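Local structure of sulfate adenylyltransferase (Allochromatium vinosum, 4DNX) at residues D8-R13 with R178-I183; Q39-A44 with P110-M115; V45-G50 with G159-L164; S53-F58 with H280-Q285; Q69-T74 with D316-D321. The protein catalyses the transfer of the adenylyl group of ATP to sulfate, giving adenosine 5'-phosphosulfate and diphosphate. All coordinates share one frame; numbering follows the deposited sequence.

Contact 1 of 5, residues D8-R13 with R178-I183; sequences DELRPR and RTAVEI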
# COMPACT_ATOMS: atom_id res chain seq x y z
N ASP A 8 19.91 14.01 -1.71
CA ASP A 8 19.86 13.28 -2.97
C ASP A 8 18.89 12.09 -2.96
O ASP A 8 18.43 11.64 -4.02
CB ASP A 8 21.26 12.81 -3.37
CG ASP A 8 22.22 13.97 -3.67
OD1 ASP A 8 21.78 15.07 -4.08
OD2 ASP A 8 23.45 13.75 -3.55
N GLU A 9 18.61 11.58 -1.77
CA GLU A 9 17.66 10.48 -1.58
C GLU A 9 16.73 10.79 -0.44
O GLU A 9 17.12 11.49 0.50
CB GLU A 9 18.42 9.20 -1.24
CG GLU A 9 19.35 8.79 -2.38
CD GLU A 9 19.44 7.30 -2.56
OE1 GLU A 9 19.58 6.59 -1.53
OE2 GLU A 9 19.37 6.85 -3.73
N LEU A 10 15.50 10.27 -0.52
CA LEU A 10 14.56 10.40 0.62
C LEU A 10 15.14 9.75 1.87
O LEU A 10 15.84 8.72 1.81
CB LEU A 10 13.21 9.76 0.32
CG LEU A 10 12.38 10.46 -0.75
CD1 LEU A 10 11.12 9.58 -1.00
CD2 LEU A 10 11.93 11.90 -0.36
N ARG A 11 14.83 10.36 3.01
CA ARG A 11 15.30 9.89 4.33
C ARG A 11 14.10 9.68 5.28
O ARG A 11 13.98 10.39 6.32
CB ARG A 11 16.34 10.88 4.92
CG ARG A 11 17.54 11.10 4.01
CD ARG A 11 18.76 11.64 4.77
NE ARG A 11 19.84 11.94 3.82
CZ ARG A 11 20.57 13.05 3.82
NH1 ARG A 11 20.35 14.01 4.71
NH2 ARG A 11 21.53 13.21 2.91
N PRO A 12 13.23 8.70 4.97
CA PRO A 12 12.02 8.48 5.76
C PRO A 12 12.37 7.98 7.18
O PRO A 12 13.46 7.43 7.40
CB PRO A 12 11.30 7.35 4.99
CG PRO A 12 12.46 6.55 4.29
CD PRO A 12 13.38 7.71 3.87
N ARG A 13 11.43 8.18 8.11
CA ARG A 13 11.67 7.83 9.51
C ARG A 13 11.00 6.51 9.91
O ARG A 13 11.16 6.02 11.03
CB ARG A 13 11.22 8.99 10.44
CG ARG A 13 11.93 10.34 10.12
CD ARG A 13 13.46 10.23 10.18
NE ARG A 13 13.92 9.94 11.52
CZ ARG A 13 15.21 9.82 11.86
NH1 ARG A 13 16.17 9.97 10.94
NH2 ARG A 13 15.54 9.53 13.13
N ARG A 178 -0.27 5.68 0.51
CA ARG A 178 1.09 5.44 -0.04
C ARG A 178 2.09 6.35 0.63
O ARG A 178 1.78 7.49 0.95
CB ARG A 178 1.14 5.82 -1.54
CG ARG A 178 0.39 4.88 -2.36
CD ARG A 178 1.17 3.59 -2.62
NE ARG A 178 0.43 2.86 -3.62
CZ ARG A 178 -0.70 2.19 -3.40
NH1 ARG A 178 -1.22 2.08 -2.17
NH2 ARG A 178 -1.31 1.59 -4.42
N THR A 179 3.30 5.84 0.80
CA THR A 179 4.40 6.66 1.24
C THR A 179 4.95 7.45 0.06
O THR A 179 4.73 7.07 -1.11
CB THR A 179 5.56 5.80 1.82
OG1 THR A 179 6.05 4.90 0.80
CG2 THR A 179 5.05 5.01 3.04
N ALA A 180 5.68 8.52 0.35
CA ALA A 180 6.40 9.26 -0.73
C ALA A 180 7.42 8.31 -1.38
O ALA A 180 7.68 8.41 -2.59
CB ALA A 180 7.15 10.45 -0.15
N VAL A 181 8.01 7.42 -0.58
CA VAL A 181 8.99 6.45 -1.06
C VAL A 181 8.35 5.57 -2.18
O VAL A 181 8.95 5.40 -3.27
CB VAL A 181 9.52 5.57 0.11
CG1 VAL A 181 10.35 4.39 -0.42
CG2 VAL A 181 10.32 6.46 1.13
N GLU A 182 7.15 5.07 -1.91
CA GLU A 182 6.53 4.13 -2.88
C GLU A 182 5.99 4.88 -4.10
O GLU A 182 6.06 4.33 -5.22
CB GLU A 182 5.42 3.34 -2.21
CG GLU A 182 4.74 2.24 -3.11
CD GLU A 182 5.72 1.21 -3.76
OE1 GLU A 182 6.88 1.03 -3.32
OE2 GLU A 182 5.27 0.53 -4.73
N ILE A 183 5.49 6.10 -3.91
CA ILE A 183 5.03 6.90 -5.09
C ILE A 183 6.24 7.16 -6.01
O ILE A 183 6.14 6.96 -7.26
CB ILE A 183 4.37 8.18 -4.63
CG1 ILE A 183 3.02 7.84 -4.00
CG2 ILE A 183 4.18 9.13 -5.77
CD1 ILE A 183 2.27 9.05 -3.35
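Leu10 and Pro12 meet the first turn of helix 180-190 in an apolar contact between two parts of the fold, the extended N-terminal arm of the PUA-like region and a helix of the ATP-sulfurylase region. Leu10 does most of the work through one methyl. With CG anti to its carbonyl carbon (chi1 -68°), the side chain reaches over to the helix, and CD1 settles 3.8 Å from Val181 CA. The same methyl lies 3.9 Å from Val181 CG2 and 4.2 Å from Ala180 CB, so it covers backbone as well as side chain. Two residues on, the ring of Pro12 crosses the Val181 side chain at about a right angle, its CG 3.8 Å from Val181 CG2. That one valine branch thus receives both residues of the arm. The turn is fixed by Thr179 at the N-cap, whose OG1 accepts from Glu182 N at 2.9 Å. Thr179 also bonds Asp175 of the second subunit, which Val181 touches, and Glu182 pairs in a salt bridge with Arg178 of the second subunit. Toward the arm, however, the helix offers hydrocarbon: Leu10 and Pro12 meet it by packing, while polar bonds of Arg11 and Arg13 hold the arm elsewhere.

Contact 2 of 5, residues Q39-A44 with P110-M115; sequences QAAGNA and PVLAVM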
# COMPACT_ATOMS: atom_id res chain seq x y z
N GLN A 39 -2.40 16.55 15.52
CA GLN A 39 -1.47 17.31 14.69
C GLN A 39 -0.05 16.70 14.75
O GLN A 39 0.54 16.44 13.71
CB GLN A 39 -1.46 18.81 15.07
CG GLN A 39 -0.32 19.58 14.43
CD GLN A 39 -0.41 21.06 14.78
OE1 GLN A 39 0.46 21.62 15.49
NE2 GLN A 39 -1.46 21.71 14.30
N ALA A 40 0.43 16.43 15.95
CA ALA A 40 1.74 15.80 16.07
C ALA A 40 1.73 14.40 15.44
O ALA A 40 2.76 13.94 14.89
CB ALA A 40 2.18 15.73 17.53
N ALA A 41 0.65 13.64 15.64
CA ALA A 41 0.59 12.28 15.05
C ALA A 41 0.68 12.33 13.52
O ALA A 41 1.33 11.49 12.89
CB ALA A 41 -0.68 11.51 15.55
N GLY A 42 -0.01 13.29 12.91
CA GLY A 42 0.06 13.46 11.45
C GLY A 42 1.46 13.85 11.01
O GLY A 42 1.97 13.38 9.98
N ASN A 43 2.09 14.71 11.80
CA ASN A 43 3.47 15.14 11.53
C ASN A 43 4.35 13.88 11.54
O ASN A 43 5.24 13.69 10.67
CB ASN A 43 3.97 16.10 12.64
CG ASN A 43 3.40 17.54 12.54
OD1 ASN A 43 2.88 17.94 11.52
ND2 ASN A 43 3.57 18.31 13.62
N ALA A 44 4.10 12.97 12.50
CA ALA A 44 4.93 11.76 12.61
C ALA A 44 4.71 10.80 11.46
O ALA A 44 5.65 10.17 10.99
CB ALA A 44 4.65 11.02 13.97
N PRO A 110 -2.31 2.96 20.78
CA PRO A 110 -1.06 2.18 20.52
C PRO A 110 0.14 3.07 20.24
O PRO A 110 0.03 4.26 19.89
CB PRO A 110 -1.40 1.43 19.23
CG PRO A 110 -2.37 2.34 18.51
CD PRO A 110 -3.27 2.79 19.67
N VAL A 111 1.33 2.50 20.40
CA VAL A 111 2.53 3.25 20.06
C VAL A 111 2.64 3.54 18.58
O VAL A 111 2.51 2.63 17.73
CB VAL A 111 3.80 2.44 20.50
CG1 VAL A 111 5.06 3.22 20.08
CG2 VAL A 111 3.79 2.22 22.02
N LEU A 112 2.90 4.81 18.26
CA LEU A 112 3.07 5.27 16.86
C LEU A 112 4.56 5.45 16.52
O LEU A 112 5.00 5.15 15.39
CB LEU A 112 2.31 6.60 16.65
CG LEU A 112 2.46 7.37 15.35
CD1 LEU A 112 2.01 6.53 14.16
CD2 LEU A 112 1.69 8.69 15.39
N ALA A 113 5.37 5.87 17.50
CA ALA A 113 6.79 6.19 17.22
C ALA A 113 7.54 6.15 18.55
O ALA A 113 6.94 6.21 19.61
CB ALA A 113 6.94 7.60 16.61
N VAL A 114 8.86 5.98 18.43
CA VAL A 114 9.77 6.08 19.57
C VAL A 114 10.60 7.36 19.35
O VAL A 114 11.06 7.62 18.24
CB VAL A 114 10.70 4.83 19.61
CG1 VAL A 114 11.75 4.98 20.70
CG2 VAL A 114 9.88 3.59 19.86
N MET A 115 10.80 8.14 20.41
CA MET A 115 11.47 9.43 20.26
C MET A 115 12.63 9.51 21.22
O MET A 115 12.50 9.09 22.37
CB MET A 115 10.48 10.55 20.58
CG MET A 115 11.05 11.93 20.45
SD MET A 115 9.64 13.09 20.68
CE MET A 115 10.51 14.60 20.48
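No ring or other flat side chain takes part where Ala41 and Ala44 meet Leu112; the contact is methyl against methyl, a helix face of small residues laid over one leucine branch of a strand. Leu112 points at helix 38-48 with CG anti to the backbone N (chi1 172°), and this extends its CD2 across to the helix surface. There CD2 lies 3.7 Å from Ala41 CB and 3.8 Å from Ala41 CA. Ala44, almost one turn further on, brings its CB to 4.0 Å from the same Leu112 CD2, so the leucine methyl is received by two alanines on neighbouring turns. The strand has a special shape here: Leu112 and Ala113 both face Leu101 of strand 98-102 in a classic beta bulge. Its consequence is that two successive residues, Leu112 and Ala113, direct their CB atoms to the helix side, although Ala113 CB stays more distant. On its other flank the strand is bonded through its backbone to Gln162 of strand 155-163 and to Leu164 just after it. Nearby, Ala44 also packs on Ile161, and the ring of Phe58 touches Ala40 and Asn43. Alanines let the helix backbone come close to the sheet of the PUA-like domain, and since the touching groups are all buried hydrocarbon, dispersion and the exclusion of water probably supply most of the attraction.

Contact 3 of 5, residues V45-G50 with G159-L164; sequences VMLGAG and GPIQVL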
# COMPACT_ATOMS: atom_id res chain seq x y z
N VAL A 45 3.46 10.68 11.02
CA VAL A 45 3.15 9.80 9.87
C VAL A 45 3.84 10.35 8.61
O VAL A 45 4.45 9.54 7.84
CB VAL A 45 1.63 9.64 9.68
CG1 VAL A 45 1.35 8.91 8.36
CG2 VAL A 45 1.05 8.83 10.79
N MET A 46 3.78 11.68 8.42
CA MET A 46 4.39 12.33 7.22
C MET A 46 5.92 12.14 7.28
O MET A 46 6.57 11.86 6.26
CB MET A 46 4.01 13.82 7.09
CG MET A 46 2.50 14.04 6.82
SD MET A 46 2.08 13.53 5.11
CE MET A 46 2.57 14.96 4.23
N LEU A 47 6.50 12.30 8.47
CA LEU A 47 7.94 12.03 8.62
C LEU A 47 8.28 10.55 8.33
O LEU A 47 9.30 10.23 7.66
CB LEU A 47 8.36 12.37 10.07
CG LEU A 47 8.56 13.89 10.30
CD1 LEU A 47 8.54 14.13 11.82
CD2 LEU A 47 9.87 14.35 9.66
N GLY A 48 7.49 9.63 8.88
CA GLY A 48 7.66 8.18 8.67
C GLY A 48 7.62 7.81 7.19
O GLY A 48 8.37 6.96 6.75
N ALA A 49 6.74 8.50 6.45
CA ALA A 49 6.41 8.12 5.05
C ALA A 49 7.30 8.85 4.05
O ALA A 49 7.17 8.64 2.83
CB ALA A 49 4.94 8.44 4.78
N GLY A 50 8.24 9.67 4.54
CA GLY A 50 9.21 10.36 3.66
C GLY A 50 8.71 11.68 3.05
O GLY A 50 9.46 12.37 2.33
N GLY A 159 13.32 16.33 19.25
CA GLY A 159 14.29 15.24 19.05
C GLY A 159 13.87 14.30 17.94
O GLY A 159 12.70 14.35 17.46
N PRO A 160 14.78 13.41 17.53
CA PRO A 160 14.54 12.54 16.39
C PRO A 160 13.57 11.40 16.74
O PRO A 160 13.51 10.97 17.90
CB PRO A 160 15.95 11.96 16.07
CG PRO A 160 16.68 12.03 17.40
CD PRO A 160 16.13 13.21 18.13
N ILE A 161 12.83 10.91 15.73
CA ILE A 161 11.87 9.83 15.96
C ILE A 161 12.11 8.67 15.00
O ILE A 161 12.70 8.85 13.93
CB ILE A 161 10.37 10.33 15.86
CG1 ILE A 161 10.04 10.73 14.41
CG2 ILE A 161 10.08 11.48 16.87
CD1 ILE A 161 8.52 11.14 14.25
N GLN A 162 11.64 7.49 15.42
CA GLN A 162 11.56 6.25 14.61
C GLN A 162 10.08 5.88 14.62
O GLN A 162 9.50 5.61 15.68
CB GLN A 162 12.41 5.15 15.24
CG GLN A 162 13.89 5.50 15.26
CD GLN A 162 14.69 4.60 16.22
OE1 GLN A 162 14.52 4.63 17.46
NE2 GLN A 162 15.55 3.81 15.65
N VAL A 163 9.50 5.82 13.42
CA VAL A 163 8.05 5.60 13.22
C VAL A 163 7.74 4.12 12.98
O VAL A 163 8.43 3.46 12.17
CB VAL A 163 7.52 6.48 12.09
CG1 VAL A 163 6.02 6.19 11.89
CG2 VAL A 163 7.82 7.98 12.40
N LEU A 164 6.77 3.56 13.71
CA LEU A 164 6.49 2.13 13.71
C LEU A 164 5.30 1.74 12.84
O LEU A 164 5.12 0.58 12.47
CB LEU A 164 6.27 1.63 15.17
CG LEU A 164 7.49 1.84 16.07
CD1 LEU A 164 7.17 1.20 17.43
CD2 LEU A 164 8.75 1.19 15.50
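Gly48 and Val163 form the tightest part of this contact, a bare helix backbone against a branched strand side chain. Val163 CG2 lies 3.7 Å from Gly48 CA, and the Val163 CB itself is 3.8 Å from that atom, so the valine rests directly on the alpha carbon. The place a side chain would take on Gly48 is filled by the valine branches, and the CA atoms of Gly48 and Val163 come within 5.2 Å. One residue earlier on the helix, Leu47 meets Ile161, two residues before Val163, through their outermost methyls, CD1 to CD1 at 3.9 Å, with the two side chains crossing at about a right angle. Ile161 gets there with CG1 set between its backbone N and carbonyl carbon (chi1 67°), while Val163 turns CG2 beside its own N and toward the helix.

In the next shell, the N-terminal arm borders both elements: Arg13 and Phe14 make backbone bonds with Leu47 and Gly48, and Arg13 also bonds Val163 through its backbone and Ile161 O through NE. Met115 from the adjoining strand backs Ile161, and Phe52 packs on Leu47. The helix itself ends just beyond, where Gly50 takes a positive phi of 85° and closes a Schellman motif; Ala49 N still bonds Val45 O at 2.9 Å, whereas the bond from Gly50 N to Leu47 O is weak. All four touching residues are buried. The whole is a helix lying across the mixed sheet of a PUA-like domain, its C-terminal turn seated on strand 155-163 at a glycine.

Contact 4 of 5, residues S53-F58 with H280-Q285; sequences SPLDGF and HAYFRQ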
# COMPACT_ATOMS: atom_id res chain seq x y z
N SER A 53 10.86 14.56 4.32
CA SER A 53 12.30 14.37 4.23
C SER A 53 13.08 15.65 3.86
O SER A 53 12.52 16.50 3.14
CB SER A 53 12.59 13.35 3.09
OG SER A 53 14.01 13.16 2.89
N PRO A 54 14.06 15.96 4.70
CA PRO A 54 15.03 15.00 5.23
C PRO A 54 14.98 15.21 6.75
O PRO A 54 15.94 14.85 7.47
CB PRO A 54 16.38 15.46 4.67
CG PRO A 54 16.24 16.93 4.61
CD PRO A 54 14.79 17.16 4.19
N LEU A 55 13.89 15.79 7.27
CA LEU A 55 13.86 16.10 8.71
C LEU A 55 13.79 14.84 9.57
O LEU A 55 13.20 13.82 9.18
CB LEU A 55 12.67 17.03 9.04
CG LEU A 55 12.91 18.53 8.80
CD1 LEU A 55 13.29 18.84 7.39
CD2 LEU A 55 11.63 19.29 9.14
N ASP A 56 14.39 14.92 10.77
CA ASP A 56 14.49 13.69 11.61
C ASP A 56 13.45 13.52 12.70
O ASP A 56 13.34 12.43 13.26
CB ASP A 56 15.90 13.50 12.20
CG ASP A 56 16.27 14.53 13.22
OD1 ASP A 56 15.37 15.24 13.77
OD2 ASP A 56 17.49 14.62 13.51
N GLY A 57 12.67 14.56 12.96
CA GLY A 57 11.72 14.50 14.06
C GLY A 57 11.16 15.86 14.41
O GLY A 57 11.03 16.73 13.56
N PHE A 58 10.84 16.05 15.69
CA PHE A 58 10.13 17.26 16.11
C PHE A 58 11.11 18.35 16.46
O PHE A 58 12.18 18.08 17.00
CB PHE A 58 9.22 16.96 17.30
CG PHE A 58 8.03 16.08 16.94
CD1 PHE A 58 6.92 16.61 16.26
CD2 PHE A 58 8.02 14.73 17.28
CE1 PHE A 58 5.83 15.80 15.94
CE2 PHE A 58 6.93 13.90 16.97
CZ PHE A 58 5.82 14.44 16.29
N HIS A 280 2.55 21.87 0.75
CA HIS A 280 2.05 20.96 -0.31
C HIS A 280 3.06 20.78 -1.43
O HIS A 280 3.30 19.64 -1.82
CB HIS A 280 0.76 21.50 -0.90
CG HIS A 280 -0.43 21.36 -0.01
ND1 HIS A 280 -1.64 21.96 -0.32
CD2 HIS A 280 -0.60 20.73 1.17
CE1 HIS A 280 -2.51 21.67 0.64
NE2 HIS A 280 -1.91 20.92 1.55
N ALA A 281 3.65 21.87 -1.92
CA ALA A 281 4.67 21.78 -2.97
C ALA A 281 5.89 21.00 -2.48
O ALA A 281 6.44 20.13 -3.19
CB ALA A 281 5.05 23.19 -3.49
N TYR A 282 6.27 21.25 -1.23
CA TYR A 282 7.43 20.58 -0.65
C TYR A 282 7.26 19.05 -0.66
O TYR A 282 8.14 18.32 -1.20
CB TYR A 282 7.59 21.08 0.77
CG TYR A 282 8.83 20.56 1.48
CD1 TYR A 282 8.88 19.26 1.98
CD2 TYR A 282 9.91 21.40 1.68
CE1 TYR A 282 10.06 18.78 2.62
CE2 TYR A 282 11.07 20.98 2.32
CZ TYR A 282 11.13 19.65 2.79
OH TYR A 282 12.30 19.24 3.40
N PHE A 283 6.15 18.55 -0.11
CA PHE A 283 6.01 17.10 -0.05
C PHE A 283 5.68 16.42 -1.39
O PHE A 283 6.02 15.24 -1.59
CB PHE A 283 5.17 16.59 1.15
CG PHE A 283 3.69 16.91 1.13
CD1 PHE A 283 2.80 16.13 0.40
CD2 PHE A 283 3.20 17.86 2.03
CE1 PHE A 283 1.38 16.39 0.48
CE2 PHE A 283 1.82 18.15 2.14
CZ PHE A 283 0.90 17.40 1.38
N ARG A 284 5.12 17.21 -2.30
CA ARG A 284 4.87 16.69 -3.64
C ARG A 284 6.18 16.54 -4.40
O ARG A 284 6.32 15.65 -5.25
CB ARG A 284 3.86 17.56 -4.40
CG ARG A 284 2.42 17.06 -4.32
CD ARG A 284 1.94 17.06 -2.98
NE ARG A 284 0.58 16.54 -2.68
CZ ARG A 284 -0.47 17.24 -2.21
NH1 ARG A 284 -0.47 18.57 -2.14
NH2 ARG A 284 -1.56 16.58 -1.78
N GLN A 285 7.13 17.43 -4.16
CA GLN A 285 8.46 17.25 -4.79
C GLN A 285 9.09 15.99 -4.22
O GLN A 285 9.67 15.18 -4.97
CB GLN A 285 9.37 18.47 -4.58
CG GLN A 285 10.74 18.29 -5.29
CD GLN A 285 11.63 19.53 -5.21
OE1 GLN A 285 11.16 20.67 -5.33
NE2 GLN A 285 12.94 19.30 -5.08
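Tyr282 reaches Ser53 because its CG stands anti to the backbone N (chi1 -175°), which sends the phenol off helix 274-287 toward the loop before strand 57-58. This is a buried joint between the PUA-like region and the Rossmann-like ATP-sulfurylase region, and one hydrogen bond spans it. Tyr282 OH donates to Ser53 O at 2.8 Å; the hydroxyl meets the carbonyl at a C=O...O angle of 131° and is tilted 34° from the carbonyl plane. Relative to the phenol, the acceptor lies at the ring edge, near the ring plane. Ser53 O also accepts from Asn286 ND2, so two side chains of one helix grip a single loop carbonyl. The Ser53 hydroxyl looks elsewhere, bonding Arg11 N.

Around the phenol oxygen the loop supplies hydrocarbon. The ring of Pro54 crosses Tyr282 at about a right angle, and Leu55 brings CD1 to 4.1 Å from Tyr282 OH. Phe79 packs edge-to-face with the tyrosine and touches Leu55 as well, helping to fix the ring. Further along the helix, Phe283 turns its ring away from the loop and onto Met46 and Tyr265. Arg284 bonds His227 through NE and, through NH2, Gln199, the first residue of the QXRN sequence characteristic of ATP sulfurylases, which in relatives lines the nucleotide site. Thus the helix that holds the loop carbonyl also contacts that region. Closest to the phenol oxygen among the apolar atoms of the loop is Pro54 CD, 3.3 Å from Tyr282 OH.

Contact 5 of 5, residues Q69-T74 with D316-D321; sequences QSMTLT and DAVPTD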
# COMPACT_ATOMS: atom_id res chain seq x y z
N GLN A 69 8.81 32.06 10.79
CA GLN A 69 9.02 33.41 10.32
C GLN A 69 9.70 33.49 8.97
O GLN A 69 9.55 34.51 8.27
CB GLN A 69 9.84 34.22 11.34
CG GLN A 69 9.18 34.39 12.68
CD GLN A 69 10.10 35.01 13.67
OE1 GLN A 69 10.15 36.24 13.81
NE2 GLN A 69 10.82 34.18 14.39
N SER A 70 10.49 32.46 8.64
CA SER A 70 11.40 32.57 7.48
C SER A 70 11.44 31.31 6.57
O SER A 70 12.19 31.27 5.57
CB SER A 70 12.82 32.94 7.94
OG SER A 70 13.44 31.84 8.58
N MET A 71 10.63 30.30 6.92
CA MET A 71 10.60 29.01 6.24
C MET A 71 11.94 28.31 6.22
O MET A 71 12.21 27.52 5.32
CB MET A 71 10.00 29.14 4.82
CG MET A 71 8.64 29.84 4.74
SD MET A 71 8.15 29.80 2.96
CE MET A 71 7.30 31.33 2.72
N THR A 72 12.77 28.56 7.23
CA THR A 72 14.03 27.81 7.39
C THR A 72 14.20 27.34 8.83
O THR A 72 13.70 27.97 9.77
CB THR A 72 15.29 28.65 7.01
OG1 THR A 72 15.42 29.76 7.92
CG2 THR A 72 15.22 29.16 5.59
N LEU A 73 14.95 26.26 9.00
CA LEU A 73 15.47 25.87 10.30
C LEU A 73 16.68 26.74 10.72
O LEU A 73 17.25 27.49 9.90
CB LEU A 73 15.84 24.38 10.26
CG LEU A 73 14.67 23.47 9.78
CD1 LEU A 73 15.09 22.03 9.89
CD2 LEU A 73 13.41 23.73 10.60
N THR A 74 17.06 26.68 12.00
CA THR A 74 18.24 27.47 12.44
C THR A 74 19.54 27.15 11.69
O THR A 74 20.37 28.03 11.51
CB THR A 74 18.53 27.36 13.97
OG1 THR A 74 18.67 25.98 14.33
CG2 THR A 74 17.40 28.02 14.77
N ASP A 316 7.74 35.66 -4.40
CA ASP A 316 8.52 36.54 -3.53
C ASP A 316 8.98 35.85 -2.26
O ASP A 316 10.18 35.85 -1.96
CB ASP A 316 7.74 37.83 -3.20
CG ASP A 316 6.23 37.69 -3.44
OD1 ASP A 316 5.67 36.64 -3.04
OD2 ASP A 316 5.63 38.61 -4.03
N ALA A 317 8.04 35.25 -1.52
CA ALA A 317 8.34 34.79 -0.18
C ALA A 317 9.19 33.52 -0.14
O ALA A 317 10.05 33.39 0.73
CB ALA A 317 7.06 34.63 0.68
N VAL A 318 8.95 32.58 -1.05
CA VAL A 318 9.69 31.33 -1.01
C VAL A 318 11.10 31.62 -1.55
O VAL A 318 11.22 32.14 -2.65
CB VAL A 318 8.99 30.22 -1.86
CG1 VAL A 318 9.87 28.97 -1.96
CG2 VAL A 318 7.64 29.86 -1.24
N PRO A 319 12.14 31.30 -0.77
CA PRO A 319 13.51 31.61 -1.19
C PRO A 319 13.83 31.03 -2.57
O PRO A 319 13.30 29.96 -2.95
CB PRO A 319 14.38 30.93 -0.12
CG PRO A 319 13.47 30.67 1.02
CD PRO A 319 12.11 30.46 0.44
N THR A 320 14.68 31.72 -3.32
CA THR A 320 15.01 31.29 -4.68
C THR A 320 15.65 29.90 -4.69
O THR A 320 16.49 29.58 -3.84
CB THR A 320 15.99 32.27 -5.38
OG1 THR A 320 15.83 33.57 -4.82
CG2 THR A 320 15.72 32.31 -6.89
N ASP A 321 15.22 29.10 -5.66
CA ASP A 321 15.78 27.77 -5.91
C ASP A 321 15.82 26.77 -4.72
O ASP A 321 16.59 25.80 -4.75
CB ASP A 321 17.16 27.91 -6.60
CG ASP A 321 17.07 28.66 -7.95
OD1 ASP A 321 18.09 29.20 -8.42
OD2 ASP A 321 15.96 28.72 -8.53
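Ser70 OG, next to the Met71 that touches Ala317 and Val318, forms a hydrogen bond with Ser66 O one turn back in helix 61-70. This bond ties Ser70 to the preceding turn; Met71 then leaves helical geometry with a positive phi (57°). The contact joins this part of the PUA-like region to the loop between helix 309-316 and strand 326-329 of the ATP-sulfurylase region. Met71 supplies nearly all of its side of the contact. Its CG lies beside the backbone N (chi1 -52°), and the chain runs on extended, then bends at SD. Sulfur and terminal methyl share one valine branch, SD and CE of Met71 both lying 4.2 Å from Val318 CG2, while CE alone also reaches the exposed Ala317. The methionine is itself buried, with Phe78 and Arg275 also against it, and its backbone bonds Phe79. Phe78 touches Pro319 too, bridging both sides of the seam, and Val318 rests on Val278 of helix 274-287. At the far end of the methionine, Met71 CE stands 3.9 Å from Ala317 CB and 4.0 Å from Ala317 O.

How the contacts relate
Contacts 2 and 3 are fully buried inside the PUA-like region and share helix 38-48, which they press onto neighbouring strands 111-116 and 155-163. Contacts 1, 4 and 5 instead join that region to the ATP-sulfurylase region. Of these, contact 4 is nearest the chain centre and the one with a side-chain hydrogen bond between its segments; contact 1 is partly buried beside the dimer interface, and contact 5, farthest out, mixes buried and exposed residues. Residues 8-13 of contact 1 also border contacts 3 and 4, through backbone and side-chain bonds. Contacts 4 and 5 touch through Leu55 and Leu73.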